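Translation initiation factor eIF2B, subunit delta (Archaeoglobus fulgidus, PDB 1T5O) probably interconverts 5-methylthioribose 1-phosphate and 5-methylthioribulose 1-phosphate, an isomerisation that belongs to methionine biosynthesis. Local coordinates at residues V231-D234 and A240-N243; D234-D239 and F261-P266; A268-E273 and T318-E323. One frame throughout, in Å; residues are numbered along the deposited sequence.

Contact 1: V231-D234 and A240-N243; sequences VGAD and AVFN
Asp234 N donates to Phe242 O at 2.8 Å, a nearly straight bond (159° at the hydrogen) lying in the carbonyl plane, and the alpha carbons of Ala233 and Asn243 come to 4.8 Å of each other where the two backbones draw closest. Asn243 makes the largest single contribution to the interface. The first torsion of Asn243 (chi1 -166°) swings its amide toward the Gly232-Ala233 peptide: CG lies 3.2 Å from Gly232 O, and OD1 touches Ala233 CA at 3.3 Å, without a direct hydrogen bond to this backbone. The link is made by a water, which accepts from both Gly232 N and Asn243 ND2, while ND2 is also hydrogen-bonded to Thr247 OG1; two partners on ND2 probably hold the amide in this rotation. Asp234 and Asn243 are, by prediction, the proton donor and a substrate-binding residue of a putative isomerase, and the contact joins the loop that leaves strand 228-231 of the Rossmann-like sheet to strand 240-244 of a small antiparallel sheet. The side chains of Asp234 and Asn243 cross at about a right angle, carboxylate and amide planes 30° apart. Asp234 OD2 packs against Asn243 CA at 3.3 Å and faces OD1 at 3.4 Å; both are acceptors, so this is proximity rather than a bond. Replacing Asn243 by a leucine would probably leave the water and Thr247 without their amide partner and put an apolar branch beside the carboxylate of Asp234. The apolar remainder is small: Ala233 CB meets Val241 CG1 at 3.8 Å, a branch directed there by its position anti to the backbone N, and Val263 of strand 261-264 packs against both residues.

Contact 2: D234-D239 and F261-P266; sequences DRIVRD and FYVAAP
A small, wholly apolar and buried contact joins Ile236, on strand 235-237 of the antiparallel sheet, to Val263 on strand 261-264 of the main, largely parallel sheet and to Ala265 just beyond that strand's end. One methyl does all the touching: Ile236 CD1 lies 3.9 Å from Ala265 CB and 4.2 Å from Val263 CG1. CD1 is at the far end of an extended chain (chi2 176°), whose CG1 stands beside the backbone N, and this carries the methyl across to the other segment. The side chains of Ile236 and Val263 run alongside one another, pointing opposite ways. Val263 and Ala265 both point toward Ile236, and Ala264 between them turns away, the two-residue repeat of an extended chain. Strand 235-237 opens at a classic beta bulge, Asp234 and Arg235 both facing Phe242, and the backbone of Ile236 is hydrogen-bonded to Thr269 and Asp271. With no hydrogen bond or charge passing between the two segments, the contact rests on the burial of three hydrocarbon groups between the two sheets, a nonspecific and weakly directional attraction.

Contact 3: A268-E273 and T318-E323; sequences ATFDWE and TALITE
Phe270 meets strand 319-322 with the outer end of its ring, through CE1, CZ and CE2. Leu320 CD1 arrives at the ring edge, near its plane, 3.7 Å from CE2 and 3.8 Å from CZ, the two side chains crossing obliquely. Thr322 brings its methyl obliquely to the end of the ring: CG2 is 3.9 Å from CZ and equally near CE1, and the side chains of Phe270 and Thr322 cross at about a right angle. The first torsion of Thr322 (chi1 78°) separates its two branches. CG2 lies beside the backbone N and meets the ring, whereas OG1, between N and the carbonyl carbon, is hydrogen-bonded to Gly325 O and to Tyr324 N in the turn that follows. The hydroxyl is therefore held by the turn, which leaves the methyl as the part offered to Phe270. Further along, a water bridges the segments: it accepts from Ala268 N at 2.9 Å and donates to Glu323 OE2 at 2.7 Å. The other carboxylate oxygen, OE1, takes the N-H of Lys267, so the glutamate is tied to two successive backbone N-H groups, one directly and one through water. Outward from this shell, Val335 of helix 331-338 and Leu339 pack against Phe270, and Tyr331 and Ile327 against Leu320. Phe270 thus touches both helix 331-338 and strand 319-322, which is flanked in the main sheet by parallel strand 261-264 and antiparallel strand 325-327.

In the fold
All three contacts lie on the same side of the chain's centre, and their touching residues are mostly buried; contact 1 alone includes an exposed one, Asp234 of the predicted active site. Contacts 1 and 2 overlap at Asp234, which touches only in contact 1, and share the small antiparallel sheet, where Phe242 N bonds Arg235 O at 2.8 Å. Contacts 2 and 3 are joined through the main sheet, Val263 O taking Ile321 N at 2.8 Å, and through Ile236 O with Asp271 N. Chemistry follows place: polar groups, a backbone bond and a water dominate contact 1, contact 2 is purely aliphatic, and contact 3 combines an aromatic ring packed on aliphatic groups with a water-bridged carboxylate.

Contact 1: V231-D234 and A240-N243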
ATOM      1  N   VAL A 231       3.093  10.960  13.604  1.00 17.27           N
ATOM      2  CA  VAL A 231       2.685   9.571  13.754  1.00 17.85           C
ATOM      3  C   VAL A 231       2.768   9.200  15.230  1.00 17.58           C
ATOM      4  O   VAL A 231       3.283   9.962  16.063  1.00 18.75           O
ATOM      5  CB  VAL A 231       3.599   8.594  12.950  1.00 16.69           C
ATOM      6  CG1 VAL A 231       3.473   8.883  11.448  1.00 15.44           C
ATOM      7  CG2 VAL A 231       5.050   8.706  13.428  1.00 14.63           C
ATOM      8  N   GLY A 232       2.225   8.041  15.569  1.00 18.90           N
ATOM      9  CA  GLY A 232       2.303   7.601  16.950  1.00 18.94           C
ATOM     10  C   GLY A 232       3.479   6.633  17.034  1.00 20.61           C
ATOM     11  O   GLY A 232       4.318   6.583  16.116  1.00 18.90           O
ATOM     12  N   ALA A 233       3.539   5.864  18.118  1.00 19.83           N
ATOM     13  CA  ALA A 233       4.615   4.895  18.309  1.00 20.17           C
ATOM     14  C   ALA A 233       4.134   3.696  19.103  1.00 21.88           C
ATOM     15  O   ALA A 233       3.283   3.819  19.981  1.00 19.91           O
ATOM     16  CB  ALA A 233       5.763   5.517  19.053  1.00 19.63           C
ATOM     17  N   ASP A 234       4.702   2.535  18.813  1.00 20.14           N
ATOM     18  CA  ASP A 234       4.340   1.362  19.580  1.00 21.22           C
ATOM     19  C   ASP A 234       5.393   1.165  20.650  1.00 21.21           C
ATOM     20  O   ASP A 234       5.115   0.635  21.721  1.00 20.10           O
ATOM     21  CB  ASP A 234       4.272   0.154  18.675  1.00 23.86           C
ATOM     22  CG  ASP A 234       3.047   0.182  17.807  1.00 32.46           C
ATOM     23  OD1 ASP A 234       1.922   0.141  18.375  1.00 37.45           O
ATOM     24  OD2 ASP A 234       3.196   0.261  16.567  1.00 34.38           O
ATOM     25  N   ALA A 240      15.711   4.114  18.088  1.00 18.25           N
ATOM     26  CA  ALA A 240      14.637   3.999  17.097  1.00 19.43           C
ATOM     27  C   ALA A 240      13.218   4.024  17.596  1.00 19.05           C
ATOM     28  O   ALA A 240      12.947   3.734  18.743  1.00 19.16           O
ATOM     29  CB  ALA A 240      14.831   2.711  16.263  1.00 19.84           C
ATOM     30  N   VAL A 241      12.315   4.367  16.684  1.00 16.39           N
ATOM     31  CA  VAL A 241      10.895   4.369  16.984  1.00 16.65           C
ATOM     32  C   VAL A 241      10.259   3.191  16.249  1.00 17.13           C
ATOM     33  O   VAL A 241      10.326   3.122  15.025  1.00 18.11           O
ATOM     34  CB  VAL A 241      10.211   5.675  16.506  1.00 14.36           C
ATOM     35  CG1 VAL A 241       8.718   5.565  16.690  1.00 15.87           C
ATOM     36  CG2 VAL A 241      10.742   6.883  17.339  1.00 16.93           C
ATOM     37  N   PHE A 242       9.678   2.241  16.983  1.00 16.61           N
ATOM     38  CA  PHE A 242       8.971   1.145  16.331  1.00 17.07           C
ATOM     39  C   PHE A 242       7.488   1.548  16.205  1.00 17.67           C
ATOM     40  O   PHE A 242       6.860   1.955  17.186  1.00 16.84           O
ATOM     41  CB  PHE A 242       9.093  -0.178  17.118  1.00 17.94           C
ATOM     42  CG  PHE A 242      10.472  -0.827  17.023  1.00 21.27           C
ATOM     43  CD1 PHE A 242      11.519  -0.392  17.840  1.00 21.42           C
ATOM     44  CD2 PHE A 242      10.726  -1.833  16.090  1.00 20.56           C
ATOM     45  CE1 PHE A 242      12.798  -0.945  17.732  1.00 22.19           C
ATOM     46  CE2 PHE A 242      12.016  -2.399  15.969  1.00 24.04           C
ATOM     47  CZ  PHE A 242      13.054  -1.942  16.803  1.00 20.54           C
ATOM     48  N   ASN A 243       6.936   1.468  14.991  1.00 17.01           N
ATOM     49  CA  ASN A 243       5.525   1.819  14.787  1.00 17.59           C
ATOM     50  C   ASN A 243       5.003   0.947  13.650  1.00 16.72           C
ATOM     51  O   ASN A 243       5.780   0.208  13.059  1.00 15.95           O
ATOM     52  CB  ASN A 243       5.401   3.318  14.459  1.00 17.51           C
ATOM     53  CG  ASN A 243       3.988   3.808  14.580  1.00 21.33           C
ATOM     54  OD1 ASN A 243       3.326   3.560  15.590  1.00 20.19           O
ATOM     55  ND2 ASN A 243       3.498   4.498  13.547  1.00 20.23           N
TER
HETATM   56  O   HOH W   1       0.829   6.111  13.744  1.00 20.36           O

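Contact 2: D234-D239 and F261-P266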
ATOM      1  N   ASP A 234       4.702   2.535  18.813  1.00 20.14           N
ATOM      2  CA  ASP A 234       4.340   1.362  19.580  1.00 21.22           C
ATOM      3  C   ASP A 234       5.393   1.165  20.650  1.00 21.21           C
ATOM      4  O   ASP A 234       5.115   0.635  21.721  1.00 20.10           O
ATOM      5  CB  ASP A 234       4.272   0.154  18.675  1.00 23.86           C
ATOM      6  CG  ASP A 234       3.047   0.182  17.807  1.00 32.46           C
ATOM      7  OD1 ASP A 234       1.922   0.141  18.375  1.00 37.45           O
ATOM      8  OD2 ASP A 234       3.196   0.261  16.567  1.00 34.38           O
ATOM      9  N   ARG A 235       6.607   1.611  20.354  1.00 18.22           N
ATOM     10  CA  ARG A 235       7.697   1.454  21.297  1.00 22.46           C
ATOM     11  C   ARG A 235       8.883   2.294  20.878  1.00 20.28           C
ATOM     12  O   ARG A 235       9.285   2.272  19.713  1.00 19.26           O
ATOM     13  CB  ARG A 235       8.126  -0.003  21.357  1.00 20.27           C
ATOM     14  CG  ARG A 235       8.787  -0.325  22.660  1.00 30.50           C
ATOM     15  CD  ARG A 235      10.110  -0.951  22.448  1.00 33.27           C
ATOM     16  NE  ARG A 235      10.060  -2.333  21.995  1.00 37.99           N
ATOM     17  CZ  ARG A 235       9.422  -3.330  22.611  1.00 43.53           C
ATOM     18  NH1 ARG A 235       8.729  -3.117  23.725  1.00 45.95           N
ATOM     19  NH2 ARG A 235       9.556  -4.578  22.159  1.00 43.48           N
ATOM     20  N   ILE A 236       9.471   3.002  21.834  1.00 20.28           N
ATOM     21  CA  ILE A 236      10.612   3.845  21.520  1.00 16.70           C
ATOM     22  C   ILE A 236      11.837   3.407  22.310  1.00 19.00           C
ATOM     23  O   ILE A 236      11.828   3.430  23.541  1.00 17.54           O
ATOM     24  CB  ILE A 236      10.293   5.320  21.811  1.00 17.49           C
ATOM     25  CG1 ILE A 236       9.060   5.743  20.967  1.00 17.93           C
ATOM     26  CG2 ILE A 236      11.549   6.189  21.492  1.00 18.27           C
ATOM     27  CD1 ILE A 236       8.531   7.150  21.196  1.00 16.55           C
ATOM     28  N   VAL A 237      12.878   2.985  21.588  1.00 17.75           N
ATOM     29  CA  VAL A 237      14.125   2.538  22.207  1.00 18.90           C
ATOM     30  C   VAL A 237      15.186   3.606  21.942  1.00 20.44           C
ATOM     31  O   VAL A 237      14.907   4.592  21.253  1.00 17.43           O
ATOM     32  CB  VAL A 237      14.548   1.137  21.680  1.00 19.75           C
ATOM     33  CG1 VAL A 237      13.468   0.112  22.066  1.00 18.93           C
ATOM     34  CG2 VAL A 237      14.773   1.165  20.151  1.00 18.18           C
ATOM     35  N   ARG A 238      16.397   3.420  22.462  1.00 21.01           N
ATOM     36  CA  ARG A 238      17.411   4.453  22.342  1.00 22.44           C
ATOM     37  C   ARG A 238      17.845   4.891  20.972  1.00 22.63           C
ATOM     38  O   ARG A 238      18.336   6.010  20.829  1.00 23.71           O
ATOM     39  CB  ARG A 238      18.648   4.104  23.176  1.00 24.18           C
ATOM     40  CG  ARG A 238      18.335   4.048  24.659  1.00 27.66           C
ATOM     41  CD  ARG A 238      19.548   4.353  25.517  1.00 28.92           C
ATOM     42  NE  ARG A 238      20.712   3.571  25.152  1.00 29.37           N
ATOM     43  CZ  ARG A 238      20.902   2.296  25.468  1.00 30.09           C
ATOM     44  NH1 ARG A 238      19.992   1.629  26.170  1.00 33.38           N
ATOM     45  NH2 ARG A 238      22.017   1.691  25.089  1.00 29.53           N
ATOM     46  N   ASP A 239      17.691   4.034  19.972  1.00 22.07           N
ATOM     47  CA  ASP A 239      18.080   4.414  18.618  1.00 20.19           C
ATOM     48  C   ASP A 239      16.940   4.325  17.626  1.00 20.85           C
ATOM     49  O   ASP A 239      17.163   4.447  16.418  1.00 21.05           O
ATOM     50  CB  ASP A 239      19.232   3.534  18.133  1.00 22.93           C
ATOM     51  CG  ASP A 239      18.930   2.028  18.252  1.00 25.14           C
ATOM     52  OD1 ASP A 239      19.744   1.235  17.756  1.00 24.42           O
ATOM     53  OD2 ASP A 239      17.900   1.625  18.843  1.00 23.41           O
ATOM     54  N   PHE A 261       9.126  15.631  10.928  1.00 16.47           N
ATOM     55  CA  PHE A 261       8.521  14.326  11.217  1.00 17.58           C
ATOM     56  C   PHE A 261       8.434  14.175  12.745  1.00 16.41           C
ATOM     57  O   PHE A 261       9.447  14.099  13.449  1.00 16.52           O
ATOM     58  CB  PHE A 261       9.383  13.208  10.594  1.00 18.12           C
ATOM     59  CG  PHE A 261       8.791  11.827  10.727  1.00 19.00           C
ATOM     60  CD1 PHE A 261       8.026  11.275   9.692  1.00 19.30           C
ATOM     61  CD2 PHE A 261       9.049  11.051  11.866  1.00 18.79           C
ATOM     62  CE1 PHE A 261       7.534   9.976   9.776  1.00 18.86           C
ATOM     63  CE2 PHE A 261       8.557   9.742  11.960  1.00 19.05           C
ATOM     64  CZ  PHE A 261       7.803   9.205  10.920  1.00 17.35           C
ATOM     65  N   TYR A 262       7.216  14.164  13.256  1.00 17.70           N
ATOM     66  CA  TYR A 262       7.013  14.065  14.697  1.00 18.42           C
ATOM     67  C   TYR A 262       6.412  12.741  15.127  1.00 17.15           C
ATOM     68  O   TYR A 262       5.602  12.159  14.408  1.00 16.54           O
ATOM     69  CB  TYR A 262       6.087  15.207  15.166  1.00 17.43           C
ATOM     70  CG  TYR A 262       6.657  16.574  14.901  1.00 19.93           C
ATOM     71  CD1 TYR A 262       7.866  16.968  15.485  1.00 16.61           C
ATOM     72  CD2 TYR A 262       5.991  17.478  14.050  1.00 20.47           C
ATOM     73  CE1 TYR A 262       8.393  18.214  15.233  1.00 18.66           C
ATOM     74  CE2 TYR A 262       6.522  18.749  13.782  1.00 19.10           C
ATOM     75  CZ  TYR A 262       7.713  19.106  14.377  1.00 19.68           C
ATOM     76  OH  TYR A 262       8.232  20.348  14.159  1.00 18.36           O
ATOM     77  N   VAL A 263       6.827  12.268  16.297  1.00 15.30           N
ATOM     78  CA  VAL A 263       6.272  11.043  16.852  1.00 17.96           C
ATOM     79  C   VAL A 263       5.621  11.439  18.190  1.00 17.71           C
ATOM     80  O   VAL A 263       6.275  11.984  19.086  1.00 18.58           O
ATOM     81  CB  VAL A 263       7.360   9.961  17.121  1.00 16.89           C
ATOM     82  CG1 VAL A 263       6.710   8.797  17.825  1.00 15.68           C
ATOM     83  CG2 VAL A 263       7.999   9.489  15.792  1.00 14.15           C
ATOM     84  N   ALA A 264       4.329  11.193  18.309  1.00 17.27           N
ATOM     85  CA  ALA A 264       3.622  11.539  19.538  1.00 18.96           C
ATOM     86  C   ALA A 264       3.463  10.266  20.370  1.00 18.12           C
ATOM     87  O   ALA A 264       2.847   9.301  19.915  1.00 18.79           O
ATOM     88  CB  ALA A 264       2.229  12.136  19.190  1.00 17.49           C
ATOM     89  N   ALA A 265       4.022  10.248  21.578  1.00 18.68           N
ATOM     90  CA  ALA A 265       3.884   9.056  22.438  1.00 19.61           C
ATOM     91  C   ALA A 265       4.156   9.404  23.873  1.00 20.02           C
ATOM     92  O   ALA A 265       5.063  10.171  24.151  1.00 20.06           O
ATOM     93  CB  ALA A 265       4.845   7.954  22.008  1.00 18.09           C
ATOM     94  N   PRO A 266       3.398   8.803  24.809  1.00 21.61           N
ATOM     95  CA  PRO A 266       3.598   9.080  26.233  1.00 20.04           C
ATOM     96  C   PRO A 266       4.837   8.397  26.776  1.00 19.53           C
ATOM     97  O   PRO A 266       5.397   7.503  26.149  1.00 16.19           O
ATOM     98  CB  PRO A 266       2.314   8.555  26.882  1.00 20.09           C
ATOM     99  CG  PRO A 266       2.003   7.359  26.059  1.00 24.04           C
ATOM    100  CD  PRO A 266       2.307   7.824  24.611  1.00 21.21           C
TER

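Contact 3: A268-E273 and T318-E323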
ATOM      1  N   ALA A 268       5.276   6.213  28.945  1.00 21.76           N
ATOM      2  CA  ALA A 268       5.142   4.763  29.074  1.00 23.46           C
ATOM      3  C   ALA A 268       5.472   3.967  27.797  1.00 23.56           C
ATOM      4  O   ALA A 268       5.697   2.762  27.857  1.00 23.56           O
ATOM      5  CB  ALA A 268       3.735   4.404  29.563  1.00 22.86           C
ATOM      6  N   THR A 269       5.521   4.636  26.653  1.00 21.44           N
ATOM      7  CA  THR A 269       5.840   3.940  25.405  1.00 20.90           C
ATOM      8  C   THR A 269       7.364   3.822  25.202  1.00 20.15           C
ATOM      9  O   THR A 269       7.845   3.048  24.361  1.00 20.45           O
ATOM     10  CB  THR A 269       5.155   4.671  24.241  1.00 22.80           C
ATOM     11  OG1 THR A 269       3.738   4.554  24.423  1.00 24.22           O
ATOM     12  CG2 THR A 269       5.514   4.075  22.895  1.00 20.69           C
ATOM     13  N   PHE A 270       8.128   4.575  25.990  1.00 17.92           N
ATOM     14  CA  PHE A 270       9.572   4.505  25.892  1.00 19.08           C
ATOM     15  C   PHE A 270      10.055   3.232  26.614  1.00 19.38           C
ATOM     16  O   PHE A 270       9.467   2.831  27.605  1.00 20.51           O
ATOM     17  CB  PHE A 270      10.223   5.733  26.524  1.00 16.75           C
ATOM     18  CG  PHE A 270      10.020   7.001  25.723  1.00 20.40           C
ATOM     19  CD1 PHE A 270       8.740   7.575  25.598  1.00 19.05           C
ATOM     20  CD2 PHE A 270      11.096   7.607  25.090  1.00 18.82           C
ATOM     21  CE1 PHE A 270       8.545   8.756  24.839  1.00 18.98           C
ATOM     22  CE2 PHE A 270      10.913   8.779  24.340  1.00 20.66           C
ATOM     23  CZ  PHE A 270       9.648   9.352  24.215  1.00 20.45           C
ATOM     24  N   ASP A 271      11.102   2.607  26.083  1.00 20.51           N
ATOM     25  CA  ASP A 271      11.702   1.371  26.638  1.00 20.69           C
ATOM     26  C   ASP A 271      13.188   1.722  26.493  1.00 21.18           C
ATOM     27  O   ASP A 271      13.911   1.093  25.719  1.00 17.48           O
ATOM     28  CB  ASP A 271      11.327   0.175  25.741  1.00 21.15           C
ATOM     29  CG  ASP A 271      11.633  -1.186  26.381  1.00 25.36           C
ATOM     30  OD1 ASP A 271      12.206  -1.255  27.500  1.00 24.37           O
ATOM     31  OD2 ASP A 271      11.290  -2.200  25.753  1.00 26.54           O
ATOM     32  N   TRP A 272      13.629   2.709  27.281  1.00 20.30           N
ATOM     33  CA  TRP A 272      14.976   3.269  27.164  1.00 21.61           C
ATOM     34  C   TRP A 272      16.178   2.428  27.554  1.00 22.41           C
ATOM     35  O   TRP A 272      17.315   2.847  27.305  1.00 19.88           O
ATOM     36  CB  TRP A 272      15.036   4.628  27.889  1.00 22.98           C
ATOM     37  CG  TRP A 272      15.934   5.646  27.212  1.00 22.63           C
ATOM     38  CD1 TRP A 272      17.066   6.206  27.719  1.00 24.81           C
ATOM     39  CD2 TRP A 272      15.759   6.208  25.901  1.00 21.97           C
ATOM     40  NE1 TRP A 272      17.614   7.082  26.804  1.00 24.12           N
ATOM     41  CE2 TRP A 272      16.828   7.101  25.682  1.00 21.54           C
ATOM     42  CE3 TRP A 272      14.799   6.040  24.892  1.00 20.32           C
ATOM     43  CZ2 TRP A 272      16.973   7.829  24.489  1.00 20.63           C
ATOM     44  CZ3 TRP A 272      14.940   6.767  23.698  1.00 23.03           C
ATOM     45  CH2 TRP A 272      16.031   7.651  23.518  1.00 21.94           C
ATOM     46  N   GLU A 273      15.945   1.264  28.168  1.00 20.61           N
ATOM     47  CA  GLU A 273      17.055   0.380  28.500  1.00 21.93           C
ATOM     48  C   GLU A 273      17.464  -0.413  27.237  1.00 21.47           C
ATOM     49  O   GLU A 273      18.539  -0.987  27.162  1.00 20.92           O
ATOM     50  CB  GLU A 273      16.634  -0.611  29.588  1.00 21.37           C
ATOM     51  CG  GLU A 273      16.355   0.039  30.947  1.00 25.40           C
ATOM     52  CD  GLU A 273      17.609   0.594  31.613  1.00 28.83           C
ATOM     53  OE1 GLU A 273      18.718   0.467  31.045  1.00 30.81           O
ATOM     54  OE2 GLU A 273      17.486   1.160  32.717  1.00 34.31           O
ATOM     55  N   THR A 318      12.215  14.583  13.968  1.00 18.67           N
ATOM     56  CA  THR A 318      12.476  15.993  14.282  1.00 19.79           C
ATOM     57  C   THR A 318      12.297  16.264  15.774  1.00 19.71           C
ATOM     58  O   THR A 318      13.053  17.034  16.377  1.00 20.59           O
ATOM     59  CB  THR A 318      11.512  16.910  13.476  1.00 20.27           C
ATOM     60  OG1 THR A 318      11.571  16.548  12.084  1.00 19.15           O
ATOM     61  CG2 THR A 318      11.905  18.399  13.644  1.00 18.52           C
ATOM     62  N   ALA A 319      11.282  15.637  16.367  1.00 19.50           N
ATOM     63  CA  ALA A 319      11.049  15.794  17.789  1.00 19.53           C
ATOM     64  C   ALA A 319      10.038  14.763  18.253  1.00 20.08           C
ATOM     65  O   ALA A 319       9.226  14.277  17.459  1.00 18.76           O
ATOM     66  CB  ALA A 319      10.521  17.240  18.095  1.00 16.56           C
ATOM     67  N   LEU A 320      10.091  14.446  19.544  1.00 19.16           N
ATOM     68  CA  LEU A 320       9.160  13.526  20.169  1.00 19.59           C
ATOM     69  C   LEU A 320       8.171  14.415  20.954  1.00 19.19           C
ATOM     70  O   LEU A 320       8.576  15.339  21.642  1.00 19.91           O
ATOM     71  CB  LEU A 320       9.920  12.582  21.125  1.00 20.04           C
ATOM     72  CG  LEU A 320      11.036  11.745  20.487  1.00 18.43           C
ATOM     73  CD1 LEU A 320      11.858  11.043  21.558  1.00 19.12           C
ATOM     74  CD2 LEU A 320      10.433  10.725  19.511  1.00 19.72           C
ATOM     75  N   ILE A 321       6.875  14.148  20.821  1.00 19.17           N
ATOM     76  CA  ILE A 321       5.861  14.902  21.532  1.00 19.60           C
ATOM     77  C   ILE A 321       5.312  13.986  22.620  1.00 19.77           C
ATOM     78  O   ILE A 321       4.654  13.001  22.310  1.00 18.12           O
ATOM     79  CB  ILE A 321       4.692  15.301  20.603  1.00 21.16           C
ATOM     80  CG1 ILE A 321       5.207  16.108  19.408  1.00 22.57           C
ATOM     81  CG2 ILE A 321       3.682  16.135  21.393  1.00 21.93           C
ATOM     82  CD1 ILE A 321       4.141  16.315  18.314  1.00 20.50           C
ATOM     83  N   THR A 322       5.554  14.332  23.880  1.00 20.03           N
ATOM     84  CA  THR A 322       5.111  13.505  25.017  1.00 19.45           C
ATOM     85  C   THR A 322       4.261  14.332  25.997  1.00 21.12           C
ATOM     86  O   THR A 322       4.113  15.535  25.807  1.00 20.20           O
ATOM     87  CB  THR A 322       6.354  12.949  25.783  1.00 20.92           C
ATOM     88  OG1 THR A 322       6.919  13.976  26.618  1.00 18.20           O
ATOM     89  CG2 THR A 322       7.424  12.458  24.776  1.00 17.92           C
ATOM     90  N   GLU A 323       3.712  13.704  27.038  1.00 21.34           N
ATOM     91  CA  GLU A 323       2.901  14.449  28.009  1.00 23.40           C
ATOM     92  C   GLU A 323       3.811  15.229  28.963  1.00 23.74           C
ATOM     93  O   GLU A 323       3.344  15.996  29.818  1.00 25.99           O
ATOM     94  CB  GLU A 323       1.977  13.514  28.810  1.00 24.29           C
ATOM     95  CG  GLU A 323       2.651  12.687  29.921  1.00 21.76           C
ATOM     96  CD  GLU A 323       3.229  11.381  29.402  1.00 24.29           C
ATOM     97  OE1 GLU A 323       3.856  11.384  28.317  1.00 22.33           O
ATOM     98  OE2 GLU A 323       3.071  10.353  30.099  1.00 22.70           O
TER
HETATM   99  O   HOH W   2       2.972   7.626  30.089  1.00 21.35           O